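Local coordinates for cysteine desulfurase (Elizabethkingia anophelis NUHP1, PDB 5VPR), which probably removes sulfur, and selenium, from L-cysteine and related amino acids to leave L-alanine, using pyridoxal 5'-phosphate as cofactor, at residues A[33-38]-A[387-392]; A[59-64]-A[71-76]; A[107-112]-A[134-139]; A[224-229]-A[241-246]. One frame throughout, in Å; residues are numbered along the deposited sequence.

Contact 1 (A[33-38]-A[387-392]); sequences YLDNAA and RASFAV
Ser389 OG stands between its backbone N and carbonyl carbon (chi1 50°), which turns it to the backbone of the 35-38 turn, where Ala37 N meets it, while Arg387 leaves with CG anti to its backbone N and bends at chi3 (70°), which brings its guanidinium round to Asp35. The segments belong to the class-V aminotransferase family, of the fold type I pyridoxal-phosphate enzymes, and join the loop after strand 29-33, near the N-terminus, to border strand 386-389 of a small antiparallel sheet in the C-terminal part, 349 residues on. A single backbone bridge, Asp35 with Ser389, links them, and Ser389 N donates to Leu34 O (2.9 Å). Ser389 OG takes an almost straight bond from Ala37 N, 2.9 Å, and Ser389 O receives the amide of Asn36 through ND2 at 2.8 Å, nearly in the amide plane. Asn36 ND2 also reaches Tyr33 O, and its OD1 is held by Tyr393 OH, so both ends of this buried amide are fixed. The Asn36 amide lies against the methyl of Ala391. At the other end Arg387 NH2 makes a salt bridge to the syn side of Asp35 OD1 (3.2 Å), with the carboxylate and guanidinium planes 45° apart. Ala37 CB sits over the centre of one guanidinium face, 3.7 Å from Arg387 CZ. On the apolar side Leu34 CD2 meets Phe390 CD1, and helix 396-413 packs on both residues. One water ties the polar side together: it accepts from Arg387 NE at 2.8 Å and lies 2.7 Å from Ser389 OG and 3.0 Å from Asp35 OD1.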
loop_
_atom_site.group_PDB
_atom_site.type_symbol
_atom_site.label_atom_id
_atom_site.label_comp_id
_atom_site.label_asym_id
_atom_site.label_seq_id
_atom_site.Cartn_x
_atom_site.Cartn_y
_atom_site.Cartn_z
ATOM N N TYR A 33 -10.214 -7.355 -13.660
ATOM C CA TYR A 33 -10.040 -6.990 -12.255
ATOM C C TYR A 33 -9.273 -5.676 -12.186
ATOM O O TYR A 33 -8.051 -5.644 -12.386
ATOM C CB TYR A 33 -9.317 -8.091 -11.494
ATOM C CG TYR A 33 -9.265 -7.787 -10.022
ATOM C CD1 TYR A 33 -10.401 -7.952 -9.230
ATOM C CD2 TYR A 33 -8.106 -7.291 -9.426
ATOM C CE1 TYR A 33 -10.378 -7.653 -7.860
ATOM C CE2 TYR A 33 -8.069 -6.978 -8.044
ATOM C CZ TYR A 33 -9.222 -7.171 -7.272
ATOM O OH TYR A 33 -9.245 -6.887 -5.912
ATOM N N LEU A 34 -9.992 -4.586 -11.907
ATOM C CA LEU A 34 -9.407 -3.249 -11.791
ATOM C C LEU A 34 -9.701 -2.636 -10.425
ATOM O O LEU A 34 -9.988 -1.441 -10.301
ATOM C CB LEU A 34 -9.912 -2.337 -12.911
ATOM C CG LEU A 34 -9.704 -2.888 -14.322
ATOM C CD1 LEU A 34 -10.462 -2.045 -15.340
ATOM C CD2 LEU A 34 -8.220 -2.947 -14.657
ATOM N N ASP A 35 -9.639 -3.452 -9.379
ATOM C CA ASP A 35 -9.830 -2.999 -8.009
ATOM C C ASP A 35 -8.583 -3.312 -7.187
ATOM O O ASP A 35 -8.652 -3.702 -6.013
ATOM C CB ASP A 35 -11.073 -3.644 -7.400
ATOM C CG ASP A 35 -11.540 -2.940 -6.138
ATOM O OD1 ASP A 35 -11.239 -1.739 -5.965
ATOM O OD2 ASP A 35 -12.207 -3.598 -5.313
ATOM N N ASN A 36 -7.424 -3.164 -7.824
ATOM C CA ASN A 36 -6.172 -3.601 -7.213
ATOM C C ASN A 36 -5.775 -2.750 -6.014
ATOM O O ASN A 36 -5.092 -3.253 -5.121
ATOM C CB ASN A 36 -5.072 -3.624 -8.271
ATOM C CG ASN A 36 -5.363 -4.659 -9.327
ATOM O OD1 ASN A 36 -5.201 -5.861 -9.077
ATOM N ND2 ASN A 36 -5.855 -4.215 -10.491
ATOM N N ALA A 37 -6.197 -1.482 -5.963
ATOM C CA ALA A 37 -5.922 -0.661 -4.786
ATOM C C ALA A 37 -6.674 -1.165 -3.565
ATOM O O ALA A 37 -6.286 -0.844 -2.440
ATOM C CB ALA A 37 -6.286 0.805 -5.036
ATOM N N ALA A 38 -7.742 -1.941 -3.763
ATOM C CA ALA A 38 -8.387 -2.617 -2.641
ATOM C C ALA A 38 -7.557 -3.814 -2.208
ATOM O O ALA A 38 -7.135 -3.900 -1.052
ATOM C CB ALA A 38 -9.814 -3.039 -3.009
ATOM N N ARG A 387 -13.543 4.229 -9.192
ATOM C CA ARG A 387 -12.090 4.091 -9.045
ATOM C C ARG A 387 -11.640 2.828 -9.766
ATOM O O ARG A 387 -11.965 1.712 -9.339
ATOM C CB ARG A 387 -11.681 4.044 -7.566
ATOM C CG ARG A 387 -10.163 4.065 -7.332
ATOM C CD ARG A 387 -9.741 3.790 -5.855
ATOM N NE ARG A 387 -9.982 2.395 -5.491
ATOM C CZ ARG A 387 -9.741 1.854 -4.298
ATOM N NH1 ARG A 387 -9.234 2.589 -3.320
ATOM N NH2 ARG A 387 -10.008 0.564 -4.088
ATOM N N ALA A 388 -10.910 2.995 -10.860
ATOM C CA ALA A 388 -10.227 1.887 -11.518
ATOM C C ALA A 388 -8.762 1.931 -11.109
ATOM O O ALA A 388 -8.151 3.002 -11.120
ATOM C CB ALA A 388 -10.363 1.975 -13.037
ATOM N N SER A 389 -8.205 0.781 -10.736
ATOM C CA SER A 389 -6.835 0.733 -10.245
ATOM C C SER A 389 -6.128 -0.474 -10.842
ATOM O O SER A 389 -6.717 -1.553 -10.975
ATOM C CB SER A 389 -6.777 0.697 -8.693
ATOM O OG SER A 389 -7.632 -0.305 -8.141
ATOM N N PHE A 390 -4.855 -0.284 -11.179
ATOM C CA PHE A 390 -4.104 -1.218 -12.001
ATOM C C PHE A 390 -3.037 -1.954 -11.202
ATOM O O PHE A 390 -2.487 -1.436 -10.220
ATOM C CB PHE A 390 -3.469 -0.479 -13.182
ATOM C CG PHE A 390 -4.468 0.271 -14.008
ATOM C CD1 PHE A 390 -5.381 -0.416 -14.794
ATOM C CD2 PHE A 390 -4.522 1.651 -13.979
ATOM C CE1 PHE A 390 -6.321 0.257 -15.551
ATOM C CE2 PHE A 390 -5.457 2.333 -14.744
ATOM C CZ PHE A 390 -6.360 1.632 -15.526
ATOM N N ALA A 391 -2.772 -3.187 -11.633
ATOM C CA ALA A 391 -1.652 -3.999 -11.177
ATOM C C ALA A 391 -0.896 -4.477 -12.411
ATOM O O ALA A 391 -1.253 -4.146 -13.547
ATOM C CB ALA A 391 -2.119 -5.172 -10.298
ATOM N N VAL A 392 0.146 -5.280 -12.190
ATOM C CA VAL A 392 1.081 -5.593 -13.270
ATOM C C VAL A 392 0.439 -6.456 -14.348
ATOM O O VAL A 392 0.871 -6.427 -15.505
ATOM C CB VAL A 392 2.337 -6.265 -12.686
ATOM C CG1 VAL A 392 1.997 -7.661 -12.143
ATOM C CG2 VAL A 392 3.441 -6.326 -13.730
HETATM O O HOH W 1 -10.157 0.525 -7.593
#

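Contact 2 (A[59-64]-A[71-76]); sequences ANVHRG and VATEMM
Val61 and His62 pack against Thr73 in a local contact of loop on helix, partly buried and far out from the centre of the chain: the loop between helices 44-56 and 67-87 folds back on the second helix, a few residues after it has begun. Its one hydrogen bond across the segments runs from His62 N to Thr73 OG1, 2.8 Å long and nearly straight at 169°. Thr73 OG1 lies anti to its carbonyl carbon (chi1 -57°), beside the backbone N, where it is also bonded to Ser69 O one helical turn earlier. The loop makes a gamma turn at His62, closed by a bond from Arg63 N to Val61 O, which turns the chain where His62 N meets the hydroxyl. The same threonine torsion sets CG2 over the centre of the His62 ring, a CH-pi contact with CG2 4.0 Å from the centroid, and Met76 CE approaches the ring edge, 4.1 Å from His62 NE2; His62 is poorly ordered, which qualifies both. On the buried side Val61 CG1 lies 3.8 Å from Ala72 CB, which also meets Ala59 O at 3.7 Å. Helix 287-303 adds Ile287 against Val61 and Asn290 against Met76.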
loop_
_atom_site.group_PDB
_atom_site.type_symbol
_atom_site.label_atom_id
_atom_site.label_comp_id
_atom_site.label_asym_id
_atom_site.label_seq_id
_atom_site.Cartn_x
_atom_site.Cartn_y
_atom_site.Cartn_z
ATOM N N ALA A 59 6.174 -25.821 11.616
ATOM C CA ALA A 59 6.573 -26.035 13.010
ATOM C C ALA A 59 6.664 -24.655 13.642
ATOM O O ALA A 59 6.720 -23.652 12.924
ATOM C CB ALA A 59 7.925 -26.770 13.124
ATOM N N ASN A 60 6.682 -24.596 14.977
ATOM C CA ASN A 60 6.827 -23.264 15.550
ATOM C C ASN A 60 8.283 -22.838 15.486
ATOM O O ASN A 60 9.182 -23.659 15.300
ATOM C CB ASN A 60 6.300 -23.167 16.983
ATOM C CG ASN A 60 5.567 -21.821 17.244
ATOM O OD1 ASN A 60 5.905 -20.778 16.647
ATOM N ND2 ASN A 60 4.555 -21.851 18.112
ATOM N N VAL A 61 8.509 -21.530 15.598
ATOM C CA VAL A 61 9.800 -20.952 15.234
ATOM C C VAL A 61 10.516 -20.394 16.461
ATOM O O VAL A 61 9.923 -20.157 17.517
ATOM C CB VAL A 61 9.660 -19.869 14.146
ATOM C CG1 VAL A 61 9.157 -20.488 12.846
ATOM C CG2 VAL A 61 8.717 -18.771 14.604
ATOM N N HIS A 62 11.833 -20.225 16.305
ATOM C CA HIS A 62 12.750 -19.619 17.270
ATOM C C HIS A 62 12.977 -20.459 18.528
ATOM O O HIS A 62 14.126 -20.778 18.857
ATOM C CB HIS A 62 12.273 -18.206 17.627
ATOM C CG HIS A 62 12.507 -17.204 16.535
ATOM N ND1 HIS A 62 13.761 -16.717 16.229
ATOM C CD2 HIS A 62 11.653 -16.612 15.666
ATOM C CE1 HIS A 62 13.667 -15.863 15.225
ATOM N NE2 HIS A 62 12.399 -15.780 14.865
ATOM N N ARG A 63 11.907 -20.836 19.231
ATOM C CA ARG A 63 12.065 -21.497 20.524
ATOM C C ARG A 63 12.501 -22.958 20.418
ATOM O O ARG A 63 13.078 -23.481 21.377
ATOM C CB ARG A 63 10.754 -21.411 21.314
ATOM N N GLY A 64 12.253 -23.628 19.275
ATOM C CA GLY A 64 12.375 -25.072 19.200
ATOM C C GLY A 64 13.752 -25.582 18.786
ATOM O O GLY A 64 14.559 -24.868 18.188
ATOM N N VAL A 71 14.205 -25.465 10.465
ATOM C CA VAL A 71 13.989 -25.088 9.072
ATOM C C VAL A 71 12.934 -23.985 8.969
ATOM O O VAL A 71 13.115 -22.998 8.244
ATOM C CB VAL A 71 13.602 -26.329 8.253
ATOM C CG1 VAL A 71 13.274 -25.937 6.815
ATOM C CG2 VAL A 71 14.737 -27.356 8.301
ATOM N N ALA A 72 11.820 -24.130 9.693
ATOM C CA ALA A 72 10.794 -23.089 9.659
ATOM C C ALA A 72 11.369 -21.741 10.083
ATOM O O ALA A 72 11.096 -20.714 9.449
ATOM C CB ALA A 72 9.619 -23.476 10.564
ATOM N N THR A 73 12.182 -21.735 11.146
ATOM C CA THR A 73 12.769 -20.496 11.650
ATOM C C THR A 73 13.667 -19.854 10.600
ATOM O O THR A 73 13.599 -18.643 10.353
ATOM C CB THR A 73 13.568 -20.778 12.927
ATOM O OG1 THR A 73 12.715 -21.382 13.908
ATOM C CG2 THR A 73 14.152 -19.490 13.498
ATOM N N GLU A 74 14.521 -20.664 9.973
ATOM C CA GLU A 74 15.445 -20.162 8.962
ATOM C C GLU A 74 14.698 -19.588 7.759
ATOM O O GLU A 74 15.088 -18.550 7.206
ATOM C CB GLU A 74 16.377 -21.295 8.541
ATOM C CG GLU A 74 17.470 -20.916 7.574
ATOM C CD GLU A 74 18.446 -22.063 7.358
ATOM O OE1 GLU A 74 18.273 -23.123 8.008
ATOM O OE2 GLU A 74 19.381 -21.903 6.542
ATOM N N MET A 75 13.632 -20.259 7.329
ATOM C CA MET A 75 12.866 -19.772 6.186
ATOM C C MET A 75 12.222 -18.425 6.489
ATOM O O MET A 75 12.187 -17.539 5.626
ATOM C CB MET A 75 11.795 -20.792 5.788
ATOM C CG MET A 75 12.353 -22.085 5.187
ATOM S SD MET A 75 11.070 -23.334 4.945
ATOM C CE MET A 75 9.926 -22.505 3.828
ATOM N N MET A 76 11.699 -18.249 7.704
ATOM C CA MET A 76 11.097 -16.961 8.044
ATOM C C MET A 76 12.156 -15.873 8.106
ATOM O O MET A 76 11.911 -14.740 7.666
ATOM C CB MET A 76 10.331 -17.042 9.372
ATOM C CG MET A 76 9.228 -15.977 9.479
ATOM S SD MET A 76 8.309 -16.018 11.030
ATOM C CE MET A 76 9.435 -15.083 12.081
#

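Contact 3 (A[107-112]-A[134-139])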
loop_
_atom_site.group_PDB
_atom_site.type_symbol
_atom_site.label_atom_id
_atom_site.label_comp_id
_atom_site.label_asym_id
_atom_site.label_seq_id
_atom_site.Cartn_x
_atom_site.Cartn_y
_atom_site.Cartn_z
ATOM N N LEU A 107 0.890 -0.190 16.395
ATOM C CA LEU A 107 2.109 -0.496 17.130
ATOM C C LEU A 107 2.875 0.780 17.463
ATOM O O LEU A 107 3.288 0.989 18.609
ATOM C CB LEU A 107 2.969 -1.456 16.305
ATOM C CG LEU A 107 4.245 -2.101 16.861
ATOM C CD1 LEU A 107 4.670 -3.193 15.908
ATOM C CD2 LEU A 107 5.407 -1.123 17.071
ATOM N N VAL A 108 3.086 1.647 16.469
ATOM C CA VAL A 108 3.815 2.882 16.743
ATOM C C VAL A 108 2.980 3.803 17.620
ATOM O O VAL A 108 3.490 4.392 18.578
ATOM C CB VAL A 108 4.236 3.571 15.431
ATOM C CG1 VAL A 108 4.820 4.974 15.713
ATOM C CG2 VAL A 108 5.248 2.704 14.672
ATOM N N ALA A 109 1.688 3.946 17.318
ATOM C CA ALA A 109 0.880 4.910 18.064
ATOM C C ALA A 109 0.850 4.570 19.545
ATOM O O ALA A 109 0.933 5.466 20.396
ATOM C CB ALA A 109 -0.544 4.978 17.507
ATOM N N TYR A 110 0.745 3.280 19.873
ATOM C CA TYR A 110 0.731 2.879 21.275
ATOM C C TYR A 110 2.107 3.040 21.909
ATOM O O TYR A 110 2.215 3.493 23.052
ATOM C CB TYR A 110 0.244 1.434 21.416
ATOM C CG TYR A 110 -1.262 1.265 21.415
ATOM C CD1 TYR A 110 -1.895 0.476 20.457
ATOM C CD2 TYR A 110 -2.050 1.884 22.378
ATOM C CE1 TYR A 110 -3.276 0.312 20.458
ATOM C CE2 TYR A 110 -3.430 1.726 22.386
ATOM C CZ TYR A 110 -4.037 0.941 21.424
ATOM O OH TYR A 110 -5.406 0.786 21.431
ATOM N N ALA A 111 3.173 2.681 21.185
ATOM C CA ALA A 111 4.509 2.788 21.760
ATOM C C ALA A 111 4.958 4.243 21.932
ATOM O O ALA A 111 5.823 4.511 22.771
ATOM C CB ALA A 111 5.509 2.006 20.905
ATOM N N MET A 112 4.391 5.191 21.176
ATOM C CA MET A 112 4.754 6.597 21.358
ATOM C C MET A 112 4.185 7.187 22.642
ATOM O O MET A 112 4.647 8.254 23.065
ATOM C CB MET A 112 4.273 7.463 20.186
ATOM C CG MET A 112 5.003 7.252 18.871
ATOM S SD MET A 112 6.709 7.821 18.879
ATOM C CE MET A 112 6.488 9.550 19.303
ATOM N N VAL A 134 -7.721 6.954 13.712
ATOM C CA VAL A 134 -8.106 6.721 15.100
ATOM C C VAL A 134 -6.893 6.514 16.005
ATOM O O VAL A 134 -6.869 7.094 17.099
ATOM C CB VAL A 134 -9.062 5.522 15.207
ATOM C CG1 VAL A 134 -9.854 5.593 16.500
ATOM C CG2 VAL A 134 -9.979 5.467 13.995
ATOM N N PRO A 135 -5.890 5.690 15.638
ATOM C CA PRO A 135 -4.757 5.491 16.566
ATOM C C PRO A 135 -4.090 6.787 16.967
ATOM O O PRO A 135 -3.713 6.963 18.130
ATOM C CB PRO A 135 -3.791 4.598 15.771
ATOM C CG PRO A 135 -4.615 3.934 14.758
ATOM C CD PRO A 135 -5.684 4.930 14.390
ATOM N N TRP A 136 -3.940 7.708 16.018
ATOM C CA TRP A 136 -3.369 9.007 16.340
ATOM C C TRP A 136 -4.359 9.851 17.129
ATOM O O TRP A 136 -3.968 10.567 18.057
ATOM C CB TRP A 136 -2.936 9.714 15.055
ATOM C CG TRP A 136 -2.086 8.850 14.157
ATOM C CD1 TRP A 136 -2.403 8.417 12.897
ATOM C CD2 TRP A 136 -0.797 8.289 14.457
ATOM N NE1 TRP A 136 -1.387 7.639 12.394
ATOM C CE2 TRP A 136 -0.391 7.549 13.328
ATOM C CE3 TRP A 136 0.058 8.356 15.559
ATOM C CZ2 TRP A 136 0.828 6.877 13.276
ATOM C CZ3 TRP A 136 1.268 7.683 15.506
ATOM C CH2 TRP A 136 1.641 6.958 14.375
ATOM N N GLN A 137 -5.648 9.776 16.782
ATOM C CA GLN A 137 -6.654 10.483 17.567
ATOM C C GLN A 137 -6.729 9.912 18.975
ATOM O O GLN A 137 -6.928 10.651 19.945
ATOM C CB GLN A 137 -8.020 10.418 16.877
ATOM N N MET A 138 -6.546 8.594 19.107
ATOM C CA MET A 138 -6.549 7.967 20.426
ATOM C C MET A 138 -5.268 8.284 21.192
ATOM O O MET A 138 -5.300 8.474 22.414
ATOM C CB MET A 138 -6.740 6.454 20.283
ATOM N N LEU A 139 -4.129 8.340 20.496
ATOM C CA LEU A 139 -2.883 8.721 21.155
ATOM C C LEU A 139 -2.976 10.128 21.729
ATOM O O LEU A 139 -2.498 10.388 22.840
ATOM C CB LEU A 139 -1.711 8.610 20.176
ATOM C CG LEU A 139 -0.386 9.263 20.583
ATOM C CD1 LEU A 139 0.172 8.637 21.841
ATOM C CD2 LEU A 139 0.632 9.183 19.448
#
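Pro135 opens the run of contacts from helix 134-142 by setting its ring CB 3.7 Å from the methyl of Ala109. These are the residues where the two helices come nearest, their CA atoms 5.9 Å apart. The next residue, Trp136, has CG anti to its carbonyl carbon (chi1 -50°), and its indole reaches across to helix 101-111. Ala109 CB stands over one face of the six-membered ring, offset toward the rim and 4.2 Å from that ring's centroid, a CH-pi contact. Val108 CG1 instead meets the ring at its edge, 4.0 Å from Trp136 CH2. The Trp136 side chain also touches Leu173 and Ser175 of strand 171-177, in the central sheet. One helical turn beyond Pro135, Leu139 extends with CG anti to its backbone N, laying CD1 3.6 Å from Ala109 O and CD2 4.1 Å from Met112 CB. The short helix axes run nearly parallel, 4° apart and 9.2 Å between them, as expected of neighbouring helices on one side of the central sheet in this alpha/beta fold. Pro135 and Trp136 both meet the methyl of Ala109, while Leu139 meets its carbonyl oxygen. No hydrogen bond crosses; the contact rests on van der Waals packing of methyls, proline ring and indole.

Contact 4 (A[224-229]-A[241-246]); sequences CDFFAF and GILYGK
Phe227 and Tyr244 exchange two backbone hydrogen bonds, Phe227 N to Tyr244 O at 2.9 Å and Tyr244 N to Phe227 O at 2.8 Å. Phe229 and Ile242 form the next hydrogen-bonded pair, with Ile242 N donating to Phe229 O at 3.0 Å. Lys246 N to Asp225 O carries the ladder past the strand ends. This is a beta hairpin, strands 226-230 and 241-245 running antiparallel within the central mixed sheet, and the modified Lys233 that carries the pyridoxal phosphate lies in its connection. Beyond the ladder the Lys246 amine makes a long salt bridge to Asp225 OD1, bridged too by a water, but its stronger partner is Asp223; Asp225 OD2 turns to Arg197 and to Ile204 N. A second water links Cys224 O with Tyr244 OH. On the face carrying Phe227 and Phe229, Phe229 CG lies between its backbone N and carbonyl carbon (chi1 58°), and the ring swings over Ile242, whose CB stands 3.5 Å from Phe229 CE1 and over one ring face. Phe227 CB touches Tyr244 CD2 at 3.9 Å. On the other face Leu243 CD1 reaches both Phe226 CB and Ala228 CB, 4.0 Å from the latter. Backbone bonds thus set the register of the hairpin, while its charged pair is confined to the end by Lys246.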
loop_
_atom_site.group_PDB
_atom_site.type_symbol
_atom_site.label_atom_id
_atom_site.label_comp_id
_atom_site.label_asym_id
_atom_site.label_seq_id
_atom_site.Cartn_x
_atom_site.Cartn_y
_atom_site.Cartn_z
ATOM N N CYS A 224 12.967 8.059 6.197
ATOM C CA CYS A 224 11.845 7.927 7.114
ATOM C C CYS A 224 12.316 7.283 8.417
ATOM O O CYS A 224 13.324 6.567 8.453
ATOM C CB CYS A 224 10.739 7.075 6.484
ATOM S SG CYS A 224 11.394 5.474 5.939
ATOM N N ASP A 225 11.597 7.556 9.505
ATOM C CA ASP A 225 11.857 6.821 10.742
ATOM C C ASP A 225 11.093 5.503 10.798
ATOM O O ASP A 225 11.582 4.533 11.394
ATOM C CB ASP A 225 11.481 7.666 11.952
ATOM C CG ASP A 225 12.391 8.869 12.117
ATOM O OD1 ASP A 225 13.619 8.672 12.118
ATOM O OD2 ASP A 225 11.874 9.994 12.225
ATOM N N PHE A 226 9.905 5.466 10.196
ATOM C CA PHE A 226 9.085 4.267 10.074
ATOM C C PHE A 226 8.542 4.187 8.657
ATOM O O PHE A 226 8.258 5.211 8.033
ATOM C CB PHE A 226 7.877 4.264 11.016
ATOM C CG PHE A 226 8.209 4.498 12.436
ATOM C CD1 PHE A 226 8.113 5.769 12.979
ATOM C CD2 PHE A 226 8.600 3.448 13.249
ATOM C CE1 PHE A 226 8.410 5.993 14.305
ATOM C CE2 PHE A 226 8.903 3.670 14.579
ATOM C CZ PHE A 226 8.809 4.939 15.107
ATOM N N PHE A 227 8.355 2.961 8.168
ATOM C CA PHE A 227 7.754 2.730 6.859
ATOM C C PHE A 227 6.900 1.479 6.964
ATOM O O PHE A 227 7.417 0.425 7.325
ATOM C CB PHE A 227 8.817 2.564 5.765
ATOM C CG PHE A 227 8.238 2.477 4.367
ATOM C CD1 PHE A 227 7.960 3.629 3.644
ATOM C CD2 PHE A 227 7.965 1.243 3.785
ATOM C CE1 PHE A 227 7.421 3.560 2.359
ATOM C CE2 PHE A 227 7.412 1.162 2.503
ATOM C CZ PHE A 227 7.146 2.327 1.785
ATOM N N ALA A 228 5.601 1.584 6.669
ATOM C CA ALA A 228 4.684 0.465 6.866
ATOM C C ALA A 228 3.940 0.124 5.578
ATOM O O ALA A 228 3.558 1.021 4.816
ATOM C CB ALA A 228 3.686 0.783 7.991
ATOM N N PHE A 229 3.724 -1.173 5.331
ATOM C CA PHE A 229 2.991 -1.575 4.136
ATOM C C PHE A 229 2.379 -2.952 4.362
ATOM O O PHE A 229 2.621 -3.608 5.383
ATOM C CB PHE A 229 3.861 -1.529 2.852
ATOM C CG PHE A 229 5.116 -2.379 2.894
ATOM C CD1 PHE A 229 6.230 -1.961 3.598
ATOM C CD2 PHE A 229 5.203 -3.556 2.153
ATOM C CE1 PHE A 229 7.396 -2.714 3.609
ATOM C CE2 PHE A 229 6.373 -4.333 2.174
ATOM C CZ PHE A 229 7.469 -3.898 2.888
ATOM N N GLY A 241 1.987 -7.956 6.846
ATOM C CA GLY A 241 2.489 -6.627 6.581
ATOM C C GLY A 241 3.885 -6.516 7.136
ATOM O O GLY A 241 4.447 -7.469 7.687
ATOM N N ILE A 242 4.430 -5.321 6.998
ATOM C CA ILE A 242 5.780 -5.020 7.430
ATOM C C ILE A 242 5.750 -3.669 8.111
ATOM O O ILE A 242 5.060 -2.753 7.650
ATOM C CB ILE A 242 6.745 -4.997 6.227
ATOM C CG1 ILE A 242 6.884 -6.403 5.649
ATOM C CG2 ILE A 242 8.097 -4.448 6.651
ATOM C CD1 ILE A 242 7.674 -7.348 6.566
ATOM N N LEU A 243 6.475 -3.544 9.217
ATOM C CA LEU A 243 6.805 -2.244 9.783
ATOM C C LEU A 243 8.324 -2.166 9.844
ATOM O O LEU A 243 8.956 -2.940 10.572
ATOM C CB LEU A 243 6.184 -2.055 11.166
ATOM C CG LEU A 243 6.675 -0.784 11.871
ATOM C CD1 LEU A 243 6.229 0.440 11.063
ATOM C CD2 LEU A 243 6.144 -0.732 13.309
ATOM N N TYR A 244 8.911 -1.289 9.029
ATOM C CA TYR A 244 10.321 -0.948 9.154
ATOM C C TYR A 244 10.467 0.224 10.110
ATOM O O TYR A 244 9.648 1.150 10.101
ATOM C CB TYR A 244 10.930 -0.562 7.797
ATOM C CG TYR A 244 12.153 0.339 7.929
ATOM C CD1 TYR A 244 13.410 -0.202 8.170
ATOM C CD2 TYR A 244 12.048 1.736 7.803
ATOM C CE1 TYR A 244 14.538 0.616 8.299
ATOM C CE2 TYR A 244 13.164 2.558 7.921
ATOM C CZ TYR A 244 14.403 1.987 8.178
ATOM O OH TYR A 244 15.507 2.777 8.299
ATOM N N GLY A 245 11.510 0.184 10.932
ATOM C CA GLY A 245 11.909 1.354 11.692
ATOM C C GLY A 245 13.414 1.465 11.829
ATOM O O GLY A 245 14.084 0.444 11.999
ATOM N N LYS A 246 13.961 2.682 11.733
ATOM C CA LYS A 246 15.362 2.903 12.078
ATOM C C LYS A 246 15.665 2.275 13.424
ATOM O O LYS A 246 14.922 2.478 14.388
ATOM C CB LYS A 246 15.685 4.400 12.148
ATOM C CG LYS A 246 15.761 5.134 10.827
ATOM C CD LYS A 246 16.445 6.484 11.054
ATOM C CE LYS A 246 16.232 7.436 9.883
ATOM N NZ LYS A 246 16.838 8.777 10.140
HETATM O O HOH W 2 15.265 5.294 7.217
HETATM O O HOH W 3 15.698 9.900 13.003
#

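Contacts 3 and 4 are neighbours in the core of the same layered region: Val108 CG2 packs on Phe226 CD2 at 3.7 Å and on Leu243, so helix 101-111 packs on the hairpin of contact 4 as well as on helix 134-142. Contact 3 is apolar helix packing, contact 4 a backbone ladder between strands. Contact 1 is buried too, but lies on the opposite side of the chain's centre from both; it joins distant residues through several polar bonds and a water. Contact 2, local and partly buried, its centre about 28 Å from the centre of the chain, rests on one backbone-to-hydroxyl bond and methyl packing, though its helix 67-87 also packs on that hairpin.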